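Local coordinates for protein fimbrial subunit type 1 (Actinomyces oris, PDB 3UXF) that forms the shaft of type 1 fimbriae on the bacterial surface as their major, cell-wall-linked structural subunit, at residues Q438-D441 with E442-Y445; T276-G279 with R280-A283; T329-P332 with N333-G336. One frame throughout, in Å; residues are numbered along the deposited sequence.

Contact 1: residues Q438-D441 with E442-Y445; sequences QLTD and EDYY
The carboxylate of D443 folds back against the chain at L439 and T440, with OD2 packed 3.4 Å from CA of L439 and bonded to the backbone N of T440. That bond is short and nearly straight (OD2 to N 2.8 Å, 167° at the hydrogen), and the donor meets OD2 on its anti side. D443 can reach it because CG stands beside its own backbone N, anti to the carbonyl carbon (chi1 -65°). The return bond, N of D443 to O of T440 (3.0 Å), closes a type I beta turn, so T440 and D443 are tied twice, once through backbone and once through a side chain. T440 adds a third link: OG1 accepts from N of E442 at 2.9 Å, and a water bridges the same OG1 to OE1 of E442. Threonine suits this place because its short hydroxyl branch reaches a turn N-H that the backbone leaves over. Beyond the turn the Y444 ring lies beside D441, its CD2 edge 3.4 Å from O of D441, and R466 makes a cation-pi contact with the same ring. D443 OD2 also forms a salt bridge with K436, whose positive charge probably favours the ionised carboxylate. An aspartate that answers both a backbone N-H and a lysine thus fixes the bend by which this surface loop enters strand 444-451.

Contact 2: residues T276-G279 with R280-A283; sequences TEEG and RRKA
A helix N-terminus with a threonine N-cap opens this contact: OG1 of T276 accepts from N of G279 at 3.0 Å, while O of T276 takes N of R280 in the first i to i+4 bond (2.7 Å). Within this first turn, E278 is the centre of a salt-bridge network with R281 and K282, which lie three and four residues further along. R281 grips its carboxylate side-on with two nitrogens, NE to OE1 at 2.8 Å and NH2 to OE2 at 2.9 Å, both oxygens lying close to the guanidinium plane. K282 NZ comes to OE2 from the other direction, on the anti lone pair, at 2.8 Å, so this oxygen accepts from two cations. A bend at chi2 (61°) turns the E278 carboxylate along the helix toward them. R280 instead runs back toward the start of the helix and lays one guanidinium face over the backbone of T276 and E277, with NH2 3.3 Å from CA of E277. G279, without a side chain, fits the buried side of this first turn. K282 has a second acidic partner in D257, and T276 OG1 also bonds O of T256, so helix 277-288, entered directly from strand 269-275, is tied to the loop before strand 258-264, while A283 rests on I209 in the loop after strand 201-208.

Contact 3: residues T329-P332 with N333-G336; sequences TWDP and NNPG
Both carboxylate oxygens of D331 are gripped, OD1 by the backbone N of N333 (3.0 Å) and by a water at 2.6 Å, OD2 by the side-chain amide of N334. The last bond is nearly straight, ND2 to OD2 2.9 Å with 170° at the hydrogen. OD2 lies in the plane of the N334 amide, whereas ND2 comes to it from above the carboxylate plane, the two flat groups standing almost perpendicular (86°). D331 reaches these donors because CG is anti to its backbone N (chi1 176°), which brings the carboxylate over the turn that follows. Its backbone takes part too: N of N334 bonds O of D331 at 2.8 Å, closing a type I beta turn through P332 and N333. P332 suits the second position of that turn, where its ring fixes phi near the value required and no N-H is wanted. The water on OD1 also accepts from ND2 of N333, and a second water joins N of D331 to O of N334. Across the turn, W330 lies obliquely against P335, CH2 to CB 3.6 Å, while N of P332 lies over one face of the indole, offset toward its rim. T272 satisfies NE1, and W270 meets the ring at an angle. P332 and P335 also reach strands 258-264 and 269-275, giving the loop an apolar side against the sheet. Tryptophan and prolines thus attach the turn to the sheet, while one acidic side chain, probably ionised with two N-H donors and a water on it, holds the bend together with the backbone bond.

In the fold
All three are local contacts along one elongated chain of linked beta domains, met in the sequence order contact 2, contact 3, contact 1. Contacts 2 and 3 are neighbours, with centres about 21 Å apart and nearest atoms about 11 Å, and both border strand 269-275: contact 2 continues from its end, whereas contact 3 packs on residues along it. Contact 1 belongs to the prealbumin-like region, on the other side of the chain's centre, about 45 Å from contact 2 and 44 Å from contact 3 between centres. Separate calcium ions lie about 8 Å from the W330 side chain in contact 3 and about 14 Å from that of D441 in contact 1.

Contact 1: residues Q438-D441 with E442-Y445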
# COMPACT_ATOMS: atom_id res chain seq x y z
N GLN A 438 0.40 -14.22 16.18
CA GLN A 438 -0.05 -15.22 17.16
C GLN A 438 -1.18 -16.06 16.58
O GLN A 438 -2.09 -15.53 15.93
CB GLN A 438 -0.49 -14.56 18.46
CG GLN A 438 0.59 -13.68 19.09
CD GLN A 438 1.71 -14.52 19.67
OE1 GLN A 438 1.48 -15.17 20.70
NE2 GLN A 438 2.85 -14.55 19.03
N LEU A 439 -1.15 -17.36 16.84
CA LEU A 439 -2.19 -18.27 16.40
C LEU A 439 -2.92 -18.85 17.57
O LEU A 439 -2.35 -19.04 18.66
CB LEU A 439 -1.56 -19.43 15.67
CG LEU A 439 -1.28 -19.37 14.16
CD1 LEU A 439 -1.54 -18.08 13.40
CD2 LEU A 439 -0.11 -20.25 13.65
N THR A 440 -4.19 -19.15 17.36
CA THR A 440 -5.00 -19.76 18.39
C THR A 440 -5.61 -21.05 17.87
O THR A 440 -5.42 -21.42 16.70
CB THR A 440 -6.14 -18.87 18.78
OG1 THR A 440 -7.15 -18.87 17.76
CG2 THR A 440 -5.67 -17.41 19.00
N ASP A 441 -6.37 -21.69 18.73
CA ASP A 441 -7.02 -22.93 18.30
C ASP A 441 -8.08 -22.66 17.23
O ASP A 441 -8.58 -23.61 16.63
CB ASP A 441 -7.67 -23.65 19.48
CG ASP A 441 -6.67 -24.37 20.32
OD1 ASP A 441 -5.59 -24.74 19.80
OD2 ASP A 441 -7.00 -24.56 21.52
N GLU A 442 -8.42 -21.39 16.99
CA GLU A 442 -9.38 -21.10 15.92
C GLU A 442 -8.71 -21.12 14.54
O GLU A 442 -9.40 -21.17 13.51
CB GLU A 442 -10.07 -19.77 16.14
CG GLU A 442 -10.99 -19.80 17.36
CD GLU A 442 -11.77 -18.53 17.53
OE1 GLU A 442 -11.30 -17.46 17.08
OE2 GLU A 442 -12.87 -18.61 18.12
N ASP A 443 -7.38 -21.12 14.50
CA ASP A 443 -6.63 -20.94 13.24
C ASP A 443 -6.25 -22.29 12.64
O ASP A 443 -5.08 -22.60 12.45
CB ASP A 443 -5.40 -20.09 13.49
CG ASP A 443 -5.74 -18.68 13.90
OD1 ASP A 443 -6.59 -18.04 13.24
OD2 ASP A 443 -5.20 -18.20 14.91
N TYR A 444 -7.27 -23.09 12.32
CA TYR A 444 -7.06 -24.42 11.75
C TYR A 444 -7.96 -24.68 10.55
O TYR A 444 -9.05 -24.10 10.43
CB TYR A 444 -7.35 -25.49 12.80
CG TYR A 444 -6.19 -25.77 13.71
CD1 TYR A 444 -5.20 -26.65 13.34
CD2 TYR A 444 -6.13 -25.20 14.98
CE1 TYR A 444 -4.16 -26.93 14.16
CE2 TYR A 444 -5.06 -25.48 15.83
CZ TYR A 444 -4.10 -26.36 15.41
OH TYR A 444 -3.03 -26.67 16.24
N TYR A 445 -7.51 -25.59 9.70
CA TYR A 445 -8.42 -26.31 8.83
C TYR A 445 -8.65 -27.71 9.43
O TYR A 445 -7.89 -28.14 10.28
CB TYR A 445 -7.77 -26.49 7.46
CG TYR A 445 -7.59 -25.19 6.74
CD1 TYR A 445 -8.69 -24.38 6.45
CD2 TYR A 445 -6.34 -24.77 6.32
CE1 TYR A 445 -8.53 -23.15 5.78
CE2 TYR A 445 -6.15 -23.54 5.64
CZ TYR A 445 -7.27 -22.74 5.37
OH TYR A 445 -7.10 -21.52 4.73
O HOH W 1 -8.60 -16.64 17.28
O HOH W 2 -2.82 -26.33 18.77

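Contact 2: residues T276-G279 with R280-A283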
# COMPACT_ATOMS: atom_id res chain seq x y z
N THR A 276 -12.51 11.86 -13.83
CA THR A 276 -12.92 12.79 -14.90
C THR A 276 -12.77 14.22 -14.40
O THR A 276 -12.39 14.46 -13.25
CB THR A 276 -14.41 12.60 -15.21
OG1 THR A 276 -15.15 12.86 -14.02
CG2 THR A 276 -14.72 11.18 -15.68
N GLU A 277 -13.07 15.19 -15.26
CA GLU A 277 -13.02 16.58 -14.81
C GLU A 277 -13.93 16.77 -13.56
O GLU A 277 -13.51 17.38 -12.56
CB GLU A 277 -13.42 17.53 -15.95
CG GLU A 277 -13.59 18.95 -15.43
CD GLU A 277 -13.64 19.98 -16.53
OE1 GLU A 277 -14.00 19.64 -17.67
OE2 GLU A 277 -13.30 21.14 -16.23
N GLU A 278 -15.15 16.23 -13.61
CA GLU A 278 -16.04 16.37 -12.46
C GLU A 278 -15.52 15.59 -11.24
O GLU A 278 -15.57 16.08 -10.11
CB GLU A 278 -17.48 16.03 -12.83
CG GLU A 278 -18.42 15.88 -11.63
CD GLU A 278 -18.57 17.13 -10.78
OE1 GLU A 278 -18.13 18.24 -11.17
OE2 GLU A 278 -19.16 17.02 -9.70
N GLY A 279 -14.98 14.38 -11.46
CA GLY A 279 -14.39 13.67 -10.34
C GLY A 279 -13.20 14.39 -9.74
O GLY A 279 -13.02 14.44 -8.52
N ARG A 280 -12.38 15.01 -10.59
CA ARG A 280 -11.29 15.77 -10.06
C ARG A 280 -11.75 16.99 -9.28
O ARG A 280 -11.15 17.35 -8.25
CB ARG A 280 -10.36 16.22 -11.20
CG ARG A 280 -9.62 15.05 -11.86
CD ARG A 280 -8.55 15.60 -12.87
NE ARG A 280 -9.09 16.46 -13.92
CZ ARG A 280 -9.50 16.04 -15.11
NH1 ARG A 280 -9.44 14.75 -15.42
NH2 ARG A 280 -9.97 16.90 -16.02
N ARG A 281 -12.84 17.58 -9.74
CA ARG A 281 -13.41 18.74 -9.06
C ARG A 281 -13.91 18.30 -7.68
O ARG A 281 -13.60 18.93 -6.67
CB ARG A 281 -14.53 19.37 -9.88
CG ARG A 281 -14.99 20.72 -9.22
CD ARG A 281 -16.44 21.08 -9.57
NE ARG A 281 -17.37 20.04 -9.11
CZ ARG A 281 -17.73 19.87 -7.84
NH1 ARG A 281 -17.29 20.68 -6.90
NH2 ARG A 281 -18.56 18.86 -7.53
N LYS A 282 -14.62 17.17 -7.62
CA LYS A 282 -15.08 16.70 -6.33
C LYS A 282 -13.91 16.43 -5.40
O LYS A 282 -13.95 16.78 -4.23
CB LYS A 282 -15.91 15.43 -6.48
CG LYS A 282 -17.29 15.58 -7.08
CD LYS A 282 -17.99 14.23 -6.96
CE LYS A 282 -19.47 14.24 -7.33
NZ LYS A 282 -19.81 14.47 -8.77
N ALA A 283 -12.86 15.76 -5.90
CA ALA A 283 -11.71 15.52 -5.07
C ALA A 283 -11.00 16.80 -4.59
O ALA A 283 -10.55 16.86 -3.46
CB ALA A 283 -10.72 14.57 -5.77

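Contact 3: residues T329-P332 with N333-G336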
# COMPACT_ATOMS: atom_id res chain seq x y z
N THR A 329 4.53 9.45 -17.45
CA THR A 329 4.22 9.16 -18.85
C THR A 329 3.25 7.99 -19.04
O THR A 329 2.84 7.72 -20.15
CB THR A 329 5.48 8.89 -19.66
OG1 THR A 329 6.22 7.85 -19.02
CG2 THR A 329 6.35 10.17 -19.71
N TRP A 330 2.87 7.33 -17.95
CA TRP A 330 1.82 6.32 -18.03
C TRP A 330 0.68 6.65 -18.96
O TRP A 330 0.08 7.72 -18.89
CB TRP A 330 1.25 6.09 -16.63
CG TRP A 330 0.14 5.07 -16.58
CD1 TRP A 330 -1.18 5.30 -16.29
CD2 TRP A 330 0.26 3.66 -16.80
NE1 TRP A 330 -1.88 4.11 -16.31
CE2 TRP A 330 -1.01 3.09 -16.63
CE3 TRP A 330 1.33 2.83 -17.14
CZ2 TRP A 330 -1.25 1.73 -16.77
CZ3 TRP A 330 1.09 1.46 -17.26
CH2 TRP A 330 -0.19 0.94 -17.08
N ASP A 331 0.34 5.71 -19.83
CA ASP A 331 -0.85 5.83 -20.66
C ASP A 331 -1.73 4.62 -20.36
O ASP A 331 -1.36 3.49 -20.68
CB ASP A 331 -0.44 5.80 -22.13
CG ASP A 331 -1.62 5.83 -23.06
OD1 ASP A 331 -2.79 5.68 -22.62
OD2 ASP A 331 -1.38 5.99 -24.27
N PRO A 332 -2.88 4.83 -19.71
CA PRO A 332 -3.66 3.68 -19.22
C PRO A 332 -4.06 2.71 -20.31
O PRO A 332 -4.32 1.54 -20.04
CB PRO A 332 -4.93 4.32 -18.65
CG PRO A 332 -4.60 5.77 -18.44
CD PRO A 332 -3.40 6.14 -19.27
N ASN A 333 -4.15 3.22 -21.54
CA ASN A 333 -4.56 2.42 -22.66
C ASN A 333 -3.39 1.76 -23.36
O ASN A 333 -3.59 0.88 -24.18
CB ASN A 333 -5.32 3.29 -23.67
CG ASN A 333 -6.74 3.51 -23.25
OD1 ASN A 333 -7.51 2.56 -23.16
ND2 ASN A 333 -7.10 4.75 -22.95
N ASN A 334 -2.17 2.20 -23.05
CA ASN A 334 -0.97 1.64 -23.69
C ASN A 334 0.16 1.41 -22.72
O ASN A 334 1.14 2.16 -22.70
CB ASN A 334 -0.48 2.56 -24.82
CG ASN A 334 -1.48 2.67 -25.93
OD1 ASN A 334 -1.80 1.67 -26.59
ND2 ASN A 334 -2.02 3.87 -26.13
N PRO A 335 0.05 0.35 -21.89
CA PRO A 335 1.14 0.09 -20.96
C PRO A 335 2.34 -0.43 -21.70
O PRO A 335 3.41 -0.35 -21.16
CB PRO A 335 0.59 -0.99 -20.02
CG PRO A 335 -0.57 -1.54 -20.68
CD PRO A 335 -1.08 -0.57 -21.72
N GLY A 336 2.14 -0.96 -22.90
CA GLY A 336 3.25 -1.50 -23.66
C GLY A 336 3.97 -2.54 -22.82
O GLY A 336 3.33 -3.42 -22.24
O HOH W 3 2.30 3.71 -20.70
O HOH W 4 -5.06 7.02 -22.83